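Side-chain contacts in Endonuclease/exonuclease/phosphatase domain-containing protein (Enterococcus faecalis, PDB 3L1W), which is of unknown function but has the DNase I-like endonuclease/exonuclease/phosphatase fold and may act as a 3'-5' RNA exonuclease: residues Q16-W20 / S21-E25; S94-Q98 / Q99-H103. All blocks are in the same frame, centred on the assembly; numbering follows the deposited sequence.

How the contacts relate
Contacts 1 and 2 are both local, each made within a run of ten consecutive residues, and they follow one another along the chain. Contact 1 joins the loop after strand 2-7, which belongs to the seven-stranded sheet, to the start of helix 20-34. Contact 2 is a loop between strands 83-92 and 111-119 of the six-stranded sheet. Their centres are about 32 Å apart and their nearest atoms about 23 Å apart, so they do not touch; each centre lies about 20 Å from that of the chain. Contact 1 rests on arginine and tryptophan packing, contact 2 on hydroxyls. A 1,2-ethanediol, probably from crystallisation, lies about 4 Å from the Q98 side chain.

Contact 1: Q16-W20 / S21-E25; sequences QDWQW and SFRKE
R23 reaches back over the face of W18 to the edge of W20 where a loop of this DNase I-like fold runs into helix 20-34, and ties the loop to the helix. CB sits 3.9 Å from W20 O, with CG turned anti to the carbonyl carbon (chi1 -59°). From there CG rides over the middle of the W18 indole, 3.5 Å from W18 CE2. CD continues over the same face, a CH-pi contact 3.5 Å from the centroid of the five-membered ring. A bend at chi3 then swings the chain off the indole, and NE makes a weak, poorly aligned hydrogen bond to W18 O (2.9 Å). At the tip, NH2 meets the W20 ring edge, 3.8 Å from W20 CE3, with guanidinium and indole planes 71° apart. The terminal nitrogens also bond to main-chain oxygens: NH1 to V8 O and P239 O, NH2 to R9 O. W18 NE1 bonds to F238 O, next to P239, so both side chains hold the same loop.

On the helix side, K24 CB lies over one face of W20, a CH-pi contact, while W20 NE1 bonds to D51 of helix 46-55. The F22 ring turns a face to the loop, and D17 O stands above it, off centre, 3.3 Å from F22 CG. Q19 O accepts from F22 N. W20 O takes two donors: R23 N approaches from above the carbonyl plane, whereas K24 N, 2.8 Å from W20 O, lies nearly in line with the C=O bond (C=O...N 168°), its N-H bent off that line.

Contact 2: S94-Q98 / Q99-H103; sequences SETPQ and QPSIH
S94 and S101 meet hydroxyl to hydroxyl across a loop that doubles back on itself through a type I beta turn from T96 to Q99. S94 OG donates to S101 OG over 2.6 Å, and S101 OG in turn donates to Q99 O, also 2.6 Å away, tilted 28° from the carbonyl plane. The S101 CB points into the loop, and with OG set between the backbone N and the carbonyl carbon (chi1 50°) the hydroxyl can face S94 and Q99 O together. T96 turns its CB inward too, bringing OG1 to 3.2 Å from S101 OG, and three hydroxyls gather on the inner side of the loop. S94 OG also accepts from T96 N at 3.0 Å, which makes an ST turn; the bonds run from T96 N through S94 OG and S101 OG to Q99 O. The turn is closed by Q99 N bonding to T96 O, nearly straight at the hydrogen (169°). A water bridges the two arms, accepting from E95 N and donating to I102 O. Where the loop's ends come together, S94 CA lies at the edge of the H103 ring.

The loop leaves strand 83-92, at the border of the six-stranded sheet, and leads to strand 111-119. P97 touches F91 of the first strand and V147 of helix 138-151; S101 and P100 pack on W92, and H103 touches A143 on that same helix.

Contact 1: Q16-W20 / S21-E25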
ATOM      1  N   GLN A  16      -8.758  -2.805 -26.007  1.00 31.42           N
ATOM      2  CA  GLN A  16      -7.663  -2.752 -26.969  1.00 33.84           C
ATOM      3  C   GLN A  16      -6.324  -3.099 -26.325  1.00 28.94           C
ATOM      4  O   GLN A  16      -6.140  -4.216 -25.855  1.00 30.42           O
ATOM      5  CB  GLN A  16      -7.615  -1.383 -27.657  1.00 34.09           C
ATOM      6  CG  GLN A  16      -8.833  -1.111 -28.526  1.00 42.20           C
ATOM      7  CD  GLN A  16      -8.866   0.304 -29.071  1.00 53.94           C
ATOM      8  OE1 GLN A  16      -8.430   1.248 -28.412  1.00 62.03           O
ATOM      9  NE2 GLN A  16      -9.399   0.458 -30.277  1.00 53.10           N
ATOM     10  N   ASP A  17      -5.396  -2.147 -26.296  1.00 28.26           N
ATOM     11  CA  ASP A  17      -4.056  -2.426 -25.783  1.00 31.73           C
ATOM     12  C   ASP A  17      -4.020  -2.492 -24.254  1.00 26.58           C
ATOM     13  O   ASP A  17      -2.948  -2.585 -23.649  1.00 29.02           O
ATOM     14  CB  ASP A  17      -3.043  -1.392 -26.297  1.00 41.68           C
ATOM     15  CG  ASP A  17      -3.245  -0.016 -25.684  1.00 48.97           C
ATOM     16  OD1 ASP A  17      -4.296   0.222 -25.052  1.00 48.77           O
ATOM     17  OD2 ASP A  17      -2.344   0.835 -25.835  1.00 53.35           O
ATOM     18  N   TRP A  18      -5.194  -2.454 -23.632  1.00 22.53           N
ATOM     19  CA  TRP A  18      -5.285  -2.533 -22.176  1.00 22.36           C
ATOM     20  C   TRP A  18      -6.354  -3.552 -21.780  1.00 22.87           C
ATOM     21  O   TRP A  18      -6.964  -3.454 -20.718  1.00 18.74           O
ATOM     22  CB  TRP A  18      -5.556  -1.145 -21.568  1.00 25.41           C
ATOM     23  CG  TRP A  18      -5.075  -0.947 -20.136  1.00 22.89           C
ATOM     24  CD1 TRP A  18      -5.780  -0.376 -19.111  1.00 18.03           C
ATOM     25  CD2 TRP A  18      -3.798  -1.320 -19.583  1.00 23.58           C
ATOM     26  NE1 TRP A  18      -5.020  -0.366 -17.958  1.00 21.21           N
ATOM     27  CE2 TRP A  18      -3.803  -0.940 -18.223  1.00 23.23           C
ATOM     28  CE3 TRP A  18      -2.652  -1.934 -20.105  1.00 25.99           C
ATOM     29  CZ2 TRP A  18      -2.710  -1.163 -17.378  1.00 22.50           C
ATOM     30  CZ3 TRP A  18      -1.569  -2.150 -19.263  1.00 25.52           C
ATOM     31  CH2 TRP A  18      -1.609  -1.768 -17.918  1.00 22.47           C
ATOM     32  N   GLN A  19      -6.579  -4.542 -22.640  1.00 20.56           N
ATOM     33  CA  GLN A  19      -7.421  -5.668 -22.240  1.00 26.69           C
ATOM     34  C   GLN A  19      -6.684  -6.559 -21.231  1.00 21.68           C
ATOM     35  O   GLN A  19      -5.502  -6.361 -20.954  1.00 21.19           O
ATOM     36  CB  GLN A  19      -7.882  -6.479 -23.447  1.00 29.07           C
ATOM     37  CG  GLN A  19      -6.772  -7.117 -24.234  1.00 29.86           C
ATOM     38  CD  GLN A  19      -7.290  -7.751 -25.516  1.00 40.15           C
ATOM     39  OE1 GLN A  19      -7.593  -7.054 -26.485  1.00 40.99           O
ATOM     40  NE2 GLN A  19      -7.403  -9.074 -25.521  1.00 40.85           N
ATOM     41  N   TRP A  20      -7.396  -7.528 -20.676  1.00 22.48           N
ATOM     42  CA  TRP A  20      -6.874  -8.313 -19.558  1.00 20.00           C
ATOM     43  C   TRP A  20      -5.451  -8.839 -19.772  1.00 18.07           C
ATOM     44  O   TRP A  20      -4.625  -8.792 -18.859  1.00 20.16           O
ATOM     45  CB  TRP A  20      -7.825  -9.464 -19.228  1.00 20.94           C
ATOM     46  CG  TRP A  20      -7.354 -10.373 -18.111  1.00 19.94           C
ATOM     47  CD1 TRP A  20      -6.898 -11.651 -18.242  1.00 22.52           C
ATOM     48  CD2 TRP A  20      -7.318 -10.077 -16.700  1.00 19.67           C
ATOM     49  NE1 TRP A  20      -6.570 -12.167 -17.008  1.00 18.72           N
ATOM     50  CE2 TRP A  20      -6.811 -11.221 -16.050  1.00 18.51           C
ATOM     51  CE3 TRP A  20      -7.638  -8.951 -15.934  1.00 16.46           C
ATOM     52  CZ2 TRP A  20      -6.647 -11.282 -14.666  1.00 19.57           C
ATOM     53  CZ3 TRP A  20      -7.475  -9.012 -14.559  1.00 18.03           C
ATOM     54  CH2 TRP A  20      -6.978 -10.168 -13.939  1.00 16.07           C
ATOM     55  N   SER A  21      -5.163  -9.359 -20.958  1.00 22.30           N
ATOM     56  CA  SER A  21      -3.840  -9.931 -21.194  1.00 27.63           C
ATOM     57  C   SER A  21      -2.727  -8.955 -20.800  1.00 26.14           C
ATOM     58  O   SER A  21      -1.694  -9.359 -20.276  1.00 27.35           O
ATOM     59  CB  SER A  21      -3.683 -10.359 -22.658  1.00 29.33           C
ATOM     60  OG  SER A  21      -3.730  -9.236 -23.516  1.00 36.67           O
ATOM     61  N   PHE A  22      -2.946  -7.667 -21.040  1.00 25.50           N
ATOM     62  CA  PHE A  22      -1.932  -6.657 -20.747  1.00 25.28           C
ATOM     63  C   PHE A  22      -1.919  -6.212 -19.289  1.00 25.20           C
ATOM     64  O   PHE A  22      -0.929  -5.655 -18.826  1.00 25.48           O
ATOM     65  CB  PHE A  22      -2.130  -5.436 -21.640  1.00 25.31           C
ATOM     66  CG  PHE A  22      -2.068  -5.744 -23.099  1.00 29.08           C
ATOM     67  CD1 PHE A  22      -0.855  -5.755 -23.763  1.00 35.29           C
ATOM     68  CD2 PHE A  22      -3.223  -6.029 -23.811  1.00 30.77           C
ATOM     69  CE1 PHE A  22      -0.788  -6.040 -25.108  1.00 35.65           C
ATOM     70  CE2 PHE A  22      -3.163  -6.321 -25.168  1.00 31.46           C
ATOM     71  CZ  PHE A  22      -1.946  -6.324 -25.814  1.00 35.52           C
ATOM     72  N   ARG A  23      -3.020  -6.457 -18.579  1.00 21.95           N
ATOM     73  CA  ARG A  23      -3.213  -5.957 -17.215  1.00 18.63           C
ATOM     74  C   ARG A  23      -3.033  -7.036 -16.149  1.00 18.64           C
ATOM     75  O   ARG A  23      -2.889  -6.729 -14.966  1.00 18.80           O
ATOM     76  CB  ARG A  23      -4.637  -5.384 -17.061  1.00 19.52           C
ATOM     77  CG  ARG A  23      -4.956  -4.257 -18.007  1.00 23.22           C
ATOM     78  CD  ARG A  23      -6.332  -3.653 -17.730  1.00 17.78           C
ATOM     79  NE  ARG A  23      -7.438  -4.546 -18.091  1.00 18.47           N
ATOM     80  CZ  ARG A  23      -8.208  -5.184 -17.214  1.00 17.27           C
ATOM     81  NH1 ARG A  23      -8.007  -5.035 -15.912  1.00 17.53           N
ATOM     82  NH2 ARG A  23      -9.193  -5.967 -17.641  1.00 16.54           N
ATOM     83  N   LYS A  24      -3.088  -8.298 -16.555  1.00 19.82           N
ATOM     84  CA  LYS A  24      -3.151  -9.396 -15.595  1.00 18.31           C
ATOM     85  C   LYS A  24      -1.996  -9.397 -14.591  1.00 16.35           C
ATOM     86  O   LYS A  24      -2.213  -9.600 -13.398  1.00 16.63           O
ATOM     87  CB  LYS A  24      -3.242 -10.751 -16.312  1.00 24.28           C
ATOM     88  CG  LYS A  24      -2.146 -10.994 -17.324  1.00 36.37           C
ATOM     89  CD  LYS A  24      -2.360 -12.302 -18.085  1.00 45.66           C
ATOM     90  CE  LYS A  24      -1.410 -12.412 -19.281  1.00 46.14           C
ATOM     91  NZ  LYS A  24      -1.653 -13.640 -20.090  1.00 48.47           N
ATOM     92  N   GLU A  25      -0.772  -9.179 -15.065  1.00 18.41           N
ATOM     93  CA  GLU A  25       0.370  -9.192 -14.147  1.00 20.56           C
ATOM     94  C   GLU A  25       0.229  -8.098 -13.093  1.00 20.11           C
ATOM     95  O   GLU A  25       0.442  -8.337 -11.903  1.00 19.31           O
ATOM     96  CB  GLU A  25       1.695  -9.043 -14.908  1.00 25.55           C
ATOM     97  CG  GLU A  25       2.033 -10.236 -15.784  1.00 47.07           C
ATOM     98  CD  GLU A  25       3.230 -11.020 -15.273  1.00 63.43           C
ATOM     99  OE1 GLU A  25       4.379 -10.574 -15.500  1.00 63.59           O
ATOM    100  OE2 GLU A  25       3.021 -12.085 -14.650  1.00 67.51           O
TER

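Contact 2: S94-Q98 / Q99-H103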
ATOM      1  N   SER A  94     -32.747 -12.752  -9.020  1.00 20.35           N
ATOM      2  CA  SER A  94     -33.925 -12.851  -9.860  1.00 23.38           C
ATOM      3  C   SER A  94     -35.087 -13.375  -9.040  1.00 24.07           C
ATOM      4  O   SER A  94     -34.957 -13.589  -7.832  1.00 24.27           O
ATOM      5  CB  SER A  94     -33.661 -13.829 -10.995  1.00 25.16           C
ATOM      6  OG  SER A  94     -33.637 -15.156 -10.496  1.00 28.41           O
ATOM      7  N   GLU A  95     -36.214 -13.609  -9.703  1.00 26.06           N
ATOM      8  CA  GLU A  95     -37.386 -14.156  -9.028  1.00 24.82           C
ATOM      9  C   GLU A  95     -37.288 -15.676  -8.866  1.00 31.21           C
ATOM     10  O   GLU A  95     -38.143 -16.305  -8.239  1.00 29.92           O
ATOM     11  CB  GLU A  95     -38.664 -13.740  -9.761  1.00 28.21           C
ATOM     12  CG  GLU A  95     -38.850 -12.218  -9.729  1.00 32.88           C
ATOM     13  CD  GLU A  95     -40.146 -11.749 -10.345  1.00 41.74           C
ATOM     14  OE1 GLU A  95     -40.717 -12.486 -11.176  1.00 39.61           O
ATOM     15  OE2 GLU A  95     -40.586 -10.633  -9.997  1.00 45.64           O
ATOM     16  N   THR A  96     -36.229 -16.252  -9.426  1.00 27.02           N
ATOM     17  CA  THR A  96     -35.937 -17.671  -9.270  1.00 26.95           C
ATOM     18  C   THR A  96     -34.440 -17.851  -9.014  1.00 26.78           C
ATOM     19  O   THR A  96     -33.680 -18.261  -9.901  1.00 26.41           O
ATOM     20  CB  THR A  96     -36.358 -18.466 -10.505  1.00 29.98           C
ATOM     21  OG1 THR A  96     -35.638 -17.992 -11.649  1.00 29.67           O
ATOM     22  CG2 THR A  96     -37.847 -18.291 -10.747  1.00 28.15           C
ATOM     23  N   PRO A  97     -34.011 -17.551  -7.784  1.00 26.60           N
ATOM     24  CA  PRO A  97     -32.586 -17.466  -7.447  1.00 23.07           C
ATOM     25  C   PRO A  97     -31.763 -18.742  -7.671  1.00 22.31           C
ATOM     26  O   PRO A  97     -30.548 -18.648  -7.808  1.00 24.33           O
ATOM     27  CB  PRO A  97     -32.606 -17.093  -5.961  1.00 21.09           C
ATOM     28  CG  PRO A  97     -33.869 -16.375  -5.777  1.00 20.80           C
ATOM     29  CD  PRO A  97     -34.860 -17.087  -6.673  1.00 26.49           C
ATOM     30  N   GLN A  98     -32.395 -19.910  -7.713  1.00 24.28           N
ATOM     31  CA  GLN A  98     -31.618 -21.138  -7.844  1.00 25.87           C
ATOM     32  C   GLN A  98     -31.306 -21.530  -9.285  1.00 27.50           C
ATOM     33  O   GLN A  98     -30.578 -22.492  -9.524  1.00 32.14           O
ATOM     34  CB  GLN A  98     -32.293 -22.298  -7.100  1.00 29.90           C
ATOM     35  CG  GLN A  98     -31.863 -22.394  -5.642  1.00 33.88           C
ATOM     36  CD  GLN A  98     -32.233 -21.162  -4.843  1.00 31.14           C
ATOM     37  OE1 GLN A  98     -31.364 -20.422  -4.372  1.00 39.77           O
ATOM     38  NE2 GLN A  98     -33.528 -20.927  -4.693  1.00 29.38           N
ATOM     39  N   GLN A  99     -31.847 -20.786 -10.245  1.00 25.54           N
ATOM     40  CA  GLN A  99     -31.625 -21.112 -11.646  1.00 30.79           C
ATOM     41  C   GLN A  99     -31.110 -19.903 -12.396  1.00 23.24           C
ATOM     42  O   GLN A  99     -31.479 -18.780 -12.074  1.00 25.52           O
ATOM     43  CB  GLN A  99     -32.931 -21.555 -12.315  1.00 36.55           C
ATOM     44  CG  GLN A  99     -33.865 -22.363 -11.448  1.00 48.63           C
ATOM     45  CD  GLN A  99     -35.303 -22.224 -11.900  1.00 60.88           C
ATOM     46  OE1 GLN A  99     -36.235 -22.392 -11.112  1.00 70.53           O
ATOM     47  NE2 GLN A  99     -35.493 -21.897 -13.176  1.00 57.92           N
ATOM     48  N   PRO A 100     -30.273 -20.133 -13.416  1.00 25.90           N
ATOM     49  CA  PRO A 100     -29.838 -19.049 -14.305  1.00 27.65           C
ATOM     50  C   PRO A 100     -31.060 -18.321 -14.846  1.00 25.55           C
ATOM     51  O   PRO A 100     -31.929 -18.933 -15.484  1.00 28.96           O
ATOM     52  CB  PRO A 100     -29.112 -19.791 -15.425  1.00 29.55           C
ATOM     53  CG  PRO A 100     -28.621 -21.047 -14.781  1.00 32.84           C
ATOM     54  CD  PRO A 100     -29.664 -21.426 -13.774  1.00 28.85           C
ATOM     55  N   SER A 101     -31.134 -17.026 -14.572  1.00 22.83           N
ATOM     56  CA  SER A 101     -32.347 -16.261 -14.835  1.00 24.49           C
ATOM     57  C   SER A 101     -32.067 -14.771 -14.729  1.00 26.17           C
ATOM     58  O   SER A 101     -31.028 -14.368 -14.214  1.00 27.09           O
ATOM     59  CB  SER A 101     -33.436 -16.657 -13.837  1.00 26.39           C
ATOM     60  OG  SER A 101     -32.931 -16.627 -12.507  1.00 28.31           O
ATOM     61  N   ILE A 102     -33.005 -13.955 -15.207  1.00 26.60           N
ATOM     62  CA  ILE A 102     -32.828 -12.507 -15.196  1.00 27.11           C
ATOM     63  C   ILE A 102     -33.975 -11.835 -14.452  1.00 19.75           C
ATOM     64  O   ILE A 102     -35.137 -12.163 -14.684  1.00 27.01           O
ATOM     65  CB  ILE A 102     -32.793 -11.956 -16.635  1.00 32.80           C
ATOM     66  CG1 ILE A 102     -31.654 -12.611 -17.422  1.00 36.93           C
ATOM     67  CG2 ILE A 102     -32.623 -10.454 -16.627  1.00 27.28           C
ATOM     68  CD1 ILE A 102     -31.675 -12.287 -18.898  1.00 43.84           C
ATOM     69  N   HIS A 103     -33.653 -10.906 -13.558  1.00 23.07           N
ATOM     70  CA  HIS A 103     -34.714 -10.155 -12.894  1.00 24.90           C
ATOM     71  C   HIS A 103     -35.495  -9.366 -13.940  1.00 28.52           C
ATOM     72  O   HIS A 103     -34.910  -8.868 -14.896  1.00 25.21           O
ATOM     73  CB  HIS A 103     -34.161  -9.200 -11.839  1.00 22.56           C
ATOM     74  CG  HIS A 103     -35.232  -8.533 -11.038  1.00 24.89           C
ATOM     75  ND1 HIS A 103     -35.641  -9.001  -9.806  1.00 31.04           N
ATOM     76  CD2 HIS A 103     -36.018  -7.466 -11.315  1.00 21.78           C
ATOM     77  CE1 HIS A 103     -36.623  -8.241  -9.353  1.00 25.99           C
ATOM     78  NE2 HIS A 103     -36.869  -7.301 -10.249  1.00 31.16           N
TER
HETATM   79  O   HOH W   1     -36.724 -13.413 -12.726  1.00 26.50           O